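Local coordinates for protein alcohol dehydrogenase (Thermus thermophilus, PDB 2EIH) that binds zinc and probably catalyses nicotinamide-dependent oxidation or reduction of alcohols, at residues A[43-48]-A[326-330]; A[51-55]-A[114-118]. All coordinates share one frame; numbering follows the deposited sequence.

Contacts 1 and 2 illustrate how one short helix can lead from one tertiary contact straight into the next. Helix 41-48 meets the C-terminal helix 322-330 in contact 1, and the loop that follows it meets the loop 114-118 in contact 2; the centres of the two contacts lie about 14 Å apart. The join is direct: A51 N probably donates to W45 O (3.1 Å), while V46 CG1 packs on L55 CD2 at 3.8 Å. Contact 1 lies away from the annotated sites. Contact 2 is nearer to the four-cysteine zinc site, with the H116 side chain about 14 Å from the zinc ion, too far to touch the metal.

Contact 1: residues A[43-48]-A[326-330]; sequences DVWVRK and HRLLE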
loop_
_atom_site.group_PDB
_atom_site.type_symbol
_atom_site.label_atom_id
_atom_site.label_comp_id
_atom_site.label_asym_id
_atom_site.label_seq_id
_atom_site.Cartn_x
_atom_site.Cartn_y
_atom_site.Cartn_z
ATOM N N ASP A 43 -5.040 -33.377 2.613
ATOM C CA ASP A 43 -5.165 -34.656 3.297
ATOM C C ASP A 43 -4.689 -35.765 2.356
ATOM O O ASP A 43 -4.160 -36.774 2.811
ATOM C CB ASP A 43 -6.619 -34.958 3.695
ATOM C CG ASP A 43 -7.320 -33.786 4.373
ATOM O OD1 ASP A 43 -6.652 -32.825 4.797
ATOM O OD2 ASP A 43 -8.562 -33.838 4.480
ATOM N N VAL A 44 -4.876 -35.579 1.050
ATOM C CA VAL A 44 -4.471 -36.590 0.078
ATOM C C VAL A 44 -2.954 -36.669 -0.058
ATOM O O VAL A 44 -2.390 -37.764 -0.124
ATOM C CB VAL A 44 -5.111 -36.328 -1.308
ATOM C CG1 VAL A 44 -4.595 -37.329 -2.329
ATOM C CG2 VAL A 44 -6.626 -36.439 -1.198
ATOM N N TRP A 45 -2.294 -35.515 -0.095
ATOM C CA TRP A 45 -0.845 -35.494 -0.207
ATOM C C TRP A 45 -0.225 -36.178 1.014
ATOM O O TRP A 45 0.766 -36.906 0.894
ATOM C CB TRP A 45 -0.338 -34.051 -0.343
ATOM C CG TRP A 45 -0.897 -33.351 -1.544
ATOM C CD1 TRP A 45 -1.272 -33.932 -2.721
ATOM C CD2 TRP A 45 -1.184 -31.953 -1.676
ATOM N NE1 TRP A 45 -1.783 -32.988 -3.577
ATOM C CE2 TRP A 45 -1.744 -31.763 -2.962
ATOM C CE3 TRP A 45 -1.027 -30.841 -0.836
ATOM C CZ2 TRP A 45 -2.154 -30.503 -3.428
ATOM C CZ3 TRP A 45 -1.435 -29.583 -1.302
ATOM C CH2 TRP A 45 -1.991 -29.430 -2.586
ATOM N N VAL A 46 -0.817 -35.967 2.187
ATOM C CA VAL A 46 -0.293 -36.592 3.389
ATOM C C VAL A 46 -0.538 -38.092 3.317
ATOM O O VAL A 46 0.319 -38.880 3.711
ATOM C CB VAL A 46 -0.946 -36.023 4.660
ATOM C CG1 VAL A 46 -0.447 -36.777 5.884
ATOM C CG2 VAL A 46 -0.601 -34.544 4.790
ATOM N N ARG A 47 -1.696 -38.490 2.797
ATOM C CA ARG A 47 -2.008 -39.910 2.680
ATOM C C ARG A 47 -1.050 -40.623 1.731
ATOM O O ARG A 47 -0.536 -41.694 2.048
ATOM C CB ARG A 47 -3.450 -40.116 2.200
ATOM C CG ARG A 47 -3.718 -41.555 1.756
ATOM C CD ARG A 47 -5.156 -41.823 1.361
ATOM N NE ARG A 47 -5.659 -41.013 0.252
ATOM C CZ ARG A 47 -5.335 -41.159 -1.030
ATOM N NH1 ARG A 47 -5.880 -40.352 -1.932
ATOM N NH2 ARG A 47 -4.474 -42.090 -1.414
ATOM N N LYS A 48 -0.819 -40.038 0.562
ATOM C CA LYS A 48 0.078 -40.642 -0.419
ATOM C C LYS A 48 1.527 -40.662 0.050
ATOM O O LYS A 48 2.308 -41.508 -0.378
ATOM C CB LYS A 48 -0.002 -39.900 -1.749
ATOM C CG LYS A 48 -1.271 -40.161 -2.520
ATOM C CD LYS A 48 -1.261 -39.410 -3.837
ATOM C CE LYS A 48 -2.383 -39.892 -4.731
ATOM N NZ LYS A 48 -2.462 -39.115 -5.996
ATOM N N HIS A 326 -11.916 -39.699 -0.231
ATOM C CA HIS A 326 -10.678 -39.294 -0.894
ATOM C C HIS A 326 -10.718 -39.630 -2.377
ATOM O O HIS A 326 -10.031 -38.999 -3.178
ATOM C CB HIS A 326 -9.455 -39.965 -0.261
ATOM C CG HIS A 326 -8.881 -39.206 0.902
ATOM N ND1 HIS A 326 -7.519 -39.116 1.116
ATOM C CD2 HIS A 326 -9.471 -38.551 1.914
ATOM C CE1 HIS A 326 -7.305 -38.431 2.224
ATOM N NE2 HIS A 326 -8.465 -38.072 2.735
ATOM N N ARG A 327 -11.517 -40.630 -2.741
ATOM C CA ARG A 327 -11.644 -41.014 -4.142
ATOM C C ARG A 327 -12.389 -39.896 -4.873
ATOM O O ARG A 327 -11.921 -39.373 -5.886
ATOM C CB ARG A 327 -12.414 -42.328 -4.254
ATOM C CG ARG A 327 -12.614 -42.798 -5.675
ATOM C CD ARG A 327 -13.445 -44.064 -5.731
ATOM N NE ARG A 327 -14.532 -43.896 -6.686
ATOM C CZ ARG A 327 -15.644 -43.215 -6.436
ATOM N NH1 ARG A 327 -15.821 -42.646 -5.252
ATOM N NH2 ARG A 327 -16.569 -43.081 -7.376
ATOM N N LEU A 328 -13.550 -39.530 -4.336
ATOM C CA LEU A 328 -14.369 -38.467 -4.901
ATOM C C LEU A 328 -13.591 -37.190 -5.139
ATOM O O LEU A 328 -13.793 -36.498 -6.136
ATOM C CB LEU A 328 -15.529 -38.139 -3.968
ATOM C CG LEU A 328 -16.713 -39.087 -3.948
ATOM C CD1 LEU A 328 -17.639 -38.690 -2.823
ATOM C CD2 LEU A 328 -17.428 -39.037 -5.287
ATOM N N LEU A 329 -12.711 -36.869 -4.204
ATOM C CA LEU A 329 -11.918 -35.654 -4.292
ATOM C C LEU A 329 -10.788 -35.754 -5.297
ATOM O O LEU A 329 -10.503 -34.802 -6.018
ATOM C CB LEU A 329 -11.349 -35.308 -2.919
ATOM C CG LEU A 329 -10.661 -33.950 -2.846
ATOM C CD1 LEU A 329 -11.628 -32.848 -3.267
ATOM C CD2 LEU A 329 -10.177 -33.726 -1.424
ATOM N N GLU A 330 -10.143 -36.911 -5.346
ATOM C CA GLU A 330 -9.042 -37.106 -6.271
ATOM C C GLU A 330 -9.453 -37.032 -7.732
ATOM O O GLU A 330 -8.646 -36.655 -8.585
ATOM C CB GLU A 330 -8.353 -38.440 -6.003
ATOM C CG GLU A 330 -7.520 -38.444 -4.738
ATOM C CD GLU A 330 -6.611 -39.648 -4.664
ATOM O OE1 GLU A 330 -7.131 -40.787 -4.636
ATOM O OE2 GLU A 330 -5.377 -39.453 -4.638
#
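R47 and H326 lie alongside, pointing opposite ways, and their polar ends meet in a nearly straight hydrogen bond: R47 NE donates to H326 ND1 over 2.8 Å with an N-H...N angle of 171°. The acceptor lies in the guanidinium plane, whereas NE is somewhat tilted from the plane of the imidazole. R47 runs extended as far as CD and then bends at chi3 (60°), which turns NE to the ring and NH1 to E330. That second arm forms a salt bridge, NH1 to E330 OE2 at 2.9 Å, with the guanidinium and carboxylate planes 83° apart; NH1 stands over the flat of the carboxylate, near both oxygens. Helix 322-330 is the helix of a beta-alpha-beta crossover between the parallel strands 313-318 and 337-341, and it packs here on helix 41-48, which follows the neighbouring strand 29-38. K48, an extended chain, brings NZ to 3.2 Å from the same E330 OE2, so one carboxylate oxygen serves two cations. V44 splits its methyls, CG1 3.2 Å from E330 OE2 and CG2 3.6 Å from H326 ND1. The other ring nitrogen, H326 NE2, is hydrogen-bonded to Y121 OH, which also binds D43 OD2.

Contact 2: residues A[51-55]-A[114-118]; sequences ASPKL and GEHRH
S52 places its hydroxyl against two consecutive residues of the opposing loop, donating from OG to the backbone carbonyl O of E115 at 2.7 Å while also lying over one face of the H116 ring. Both loops belong to the GroES-like domain of the zinc-dependent alcohol dehydrogenases: 51-55 leads from helix 41-48 towards strand 59-60, while the other loop, 114-118, lies between strands 111-112 and 124-128. The hydrogen bond approaches from above the carbonyl plane, with a C=O...donor angle of 130°. Across the imidazole the hydroxyl is set towards one corner, OG standing 3.0 Å from H116 CE1. The aliphatic part of E115 adds a further wall, its CG 3.1 Å from S52 OG and seen from that oxygen at roughly a right angle to CE1. With an alanine in place of H116 the imidazole is gone, and the S52 hydroxyl would probably lose its cover on that side and be freer to turn away from E115 O.

Beyond this first shell come the groups that position it. E115 is fully extended, CG anti to the backbone N (chi1 -175°), which lays its chain beside the S52 hydroxyl, with OE1 3.9 Å from S52 OG. Its other carboxylate oxygen, OE2, accepts from I112 N, which ties the side chain to the end of the preceding strand 111-112. L55 rests on V46 of helix 41-48, and its own carbonyl is hydrogen-bonded by R9. From that footing it extends the contact along the opposing backbone: L55 CD1 comes to 4.1 Å from E115 O and, closer still, to 3.5 Å from H116 O.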
loop_
_atom_site.group_PDB
_atom_site.type_symbol
_atom_site.label_atom_id
_atom_site.label_comp_id
_atom_site.label_asym_id
_atom_site.label_seq_id
_atom_site.Cartn_x
_atom_site.Cartn_y
_atom_site.Cartn_z
ATOM N N ALA A 51 3.522 -35.506 1.172
ATOM C CA ALA A 51 3.685 -34.422 2.126
ATOM C C ALA A 51 3.864 -34.943 3.540
ATOM O O ALA A 51 3.375 -36.019 3.887
ATOM C CB ALA A 51 2.480 -33.493 2.065
ATOM N N SER A 52 4.582 -34.170 4.346
ATOM C CA SER A 52 4.822 -34.514 5.734
ATOM C C SER A 52 5.497 -35.868 5.961
ATOM O O SER A 52 4.928 -36.769 6.589
ATOM C CB SER A 52 3.505 -34.454 6.506
ATOM O OG SER A 52 2.952 -33.149 6.434
ATOM N N PRO A 53 6.713 -36.041 5.421
ATOM C CA PRO A 53 7.437 -37.304 5.605
ATOM C C PRO A 53 7.870 -37.370 7.077
ATOM O O PRO A 53 7.688 -36.403 7.822
ATOM C CB PRO A 53 8.625 -37.160 4.653
ATOM C CG PRO A 53 8.087 -36.279 3.566
ATOM C CD PRO A 53 7.341 -35.232 4.362
ATOM N N LYS A 54 8.445 -38.493 7.489
ATOM C CA LYS A 54 8.884 -38.662 8.871
ATOM C C LYS A 54 7.716 -38.455 9.837
ATOM O O LYS A 54 7.906 -38.258 11.038
ATOM C CB LYS A 54 10.026 -37.685 9.200
ATOM C CG LYS A 54 11.355 -38.011 8.510
ATOM C CD LYS A 54 11.260 -37.839 6.996
ATOM C CE LYS A 54 12.523 -38.300 6.275
ATOM N NZ LYS A 54 12.386 -38.146 4.796
ATOM N N LEU A 55 6.504 -38.508 9.298
ATOM C CA LEU A 55 5.288 -38.342 10.077
ATOM C C LEU A 55 4.957 -39.621 10.852
ATOM O O LEU A 55 4.799 -40.693 10.263
ATOM C CB LEU A 55 4.131 -38.007 9.138
ATOM C CG LEU A 55 2.744 -38.019 9.779
ATOM C CD1 LEU A 55 2.553 -36.759 10.606
ATOM C CD2 LEU A 55 1.676 -38.114 8.698
ATOM N N GLY A 114 -3.795 -31.359 10.993
ATOM C CA GLY A 114 -3.912 -32.581 10.209
ATOM C C GLY A 114 -2.730 -32.877 9.297
ATOM O O GLY A 114 -2.609 -33.970 8.738
ATOM N N GLU A 115 -1.850 -31.899 9.144
ATOM C CA GLU A 115 -0.684 -32.073 8.297
ATOM C C GLU A 115 0.454 -32.750 9.060
ATOM O O GLU A 115 1.202 -33.551 8.499
ATOM C CB GLU A 115 -0.215 -30.721 7.770
ATOM C CG GLU A 115 0.922 -30.808 6.779
ATOM C CD GLU A 115 1.495 -29.453 6.448
ATOM O OE1 GLU A 115 2.412 -29.395 5.603
ATOM O OE2 GLU A 115 1.040 -28.448 7.038
ATOM N N HIS A 116 0.577 -32.433 10.343
ATOM C CA HIS A 116 1.631 -33.008 11.166
ATOM C C HIS A 116 1.090 -33.511 12.487
ATOM O O HIS A 116 1.656 -34.423 13.093
ATOM C CB HIS A 116 2.712 -31.966 11.417
ATOM C CG HIS A 116 3.444 -31.561 10.180
ATOM N ND1 HIS A 116 4.272 -32.423 9.495
ATOM C CD2 HIS A 116 3.440 -30.403 9.475
ATOM C CE1 HIS A 116 4.747 -31.816 8.421
ATOM N NE2 HIS A 116 4.257 -30.591 8.386
ATOM N N ARG A 117 -0.006 -32.903 12.926
ATOM C CA ARG A 117 -0.660 -33.266 14.174
ATOM C C ARG A 117 -2.051 -33.811 13.860
ATOM O O ARG A 117 -2.630 -33.458 12.841
ATOM C CB ARG A 117 -0.778 -32.040 15.078
ATOM C CG ARG A 117 -1.257 -32.397 16.465
ATOM C CD ARG A 117 -1.343 -31.184 17.371
ATOM N NE ARG A 117 -2.457 -30.300 17.026
ATOM C CZ ARG A 117 -3.745 -30.619 17.137
ATOM N NH1 ARG A 117 -4.672 -29.736 16.796
ATOM N NH2 ARG A 117 -4.110 -31.810 17.588
ATOM N N HIS A 118 -2.577 -34.670 14.730
ATOM C CA HIS A 118 -3.900 -35.249 14.523
ATOM C C HIS A 118 -4.943 -34.201 14.160
ATOM O O HIS A 118 -5.107 -33.198 14.861
ATOM C CB HIS A 118 -4.371 -35.998 15.770
ATOM C CG HIS A 118 -3.747 -37.343 15.946
ATOM N ND1 HIS A 118 -4.216 -38.267 16.860
ATOM C CD2 HIS A 118 -2.688 -37.929 15.336
ATOM C CE1 HIS A 118 -3.475 -39.356 16.803
ATOM N NE2 HIS A 118 -2.539 -39.177 15.885
#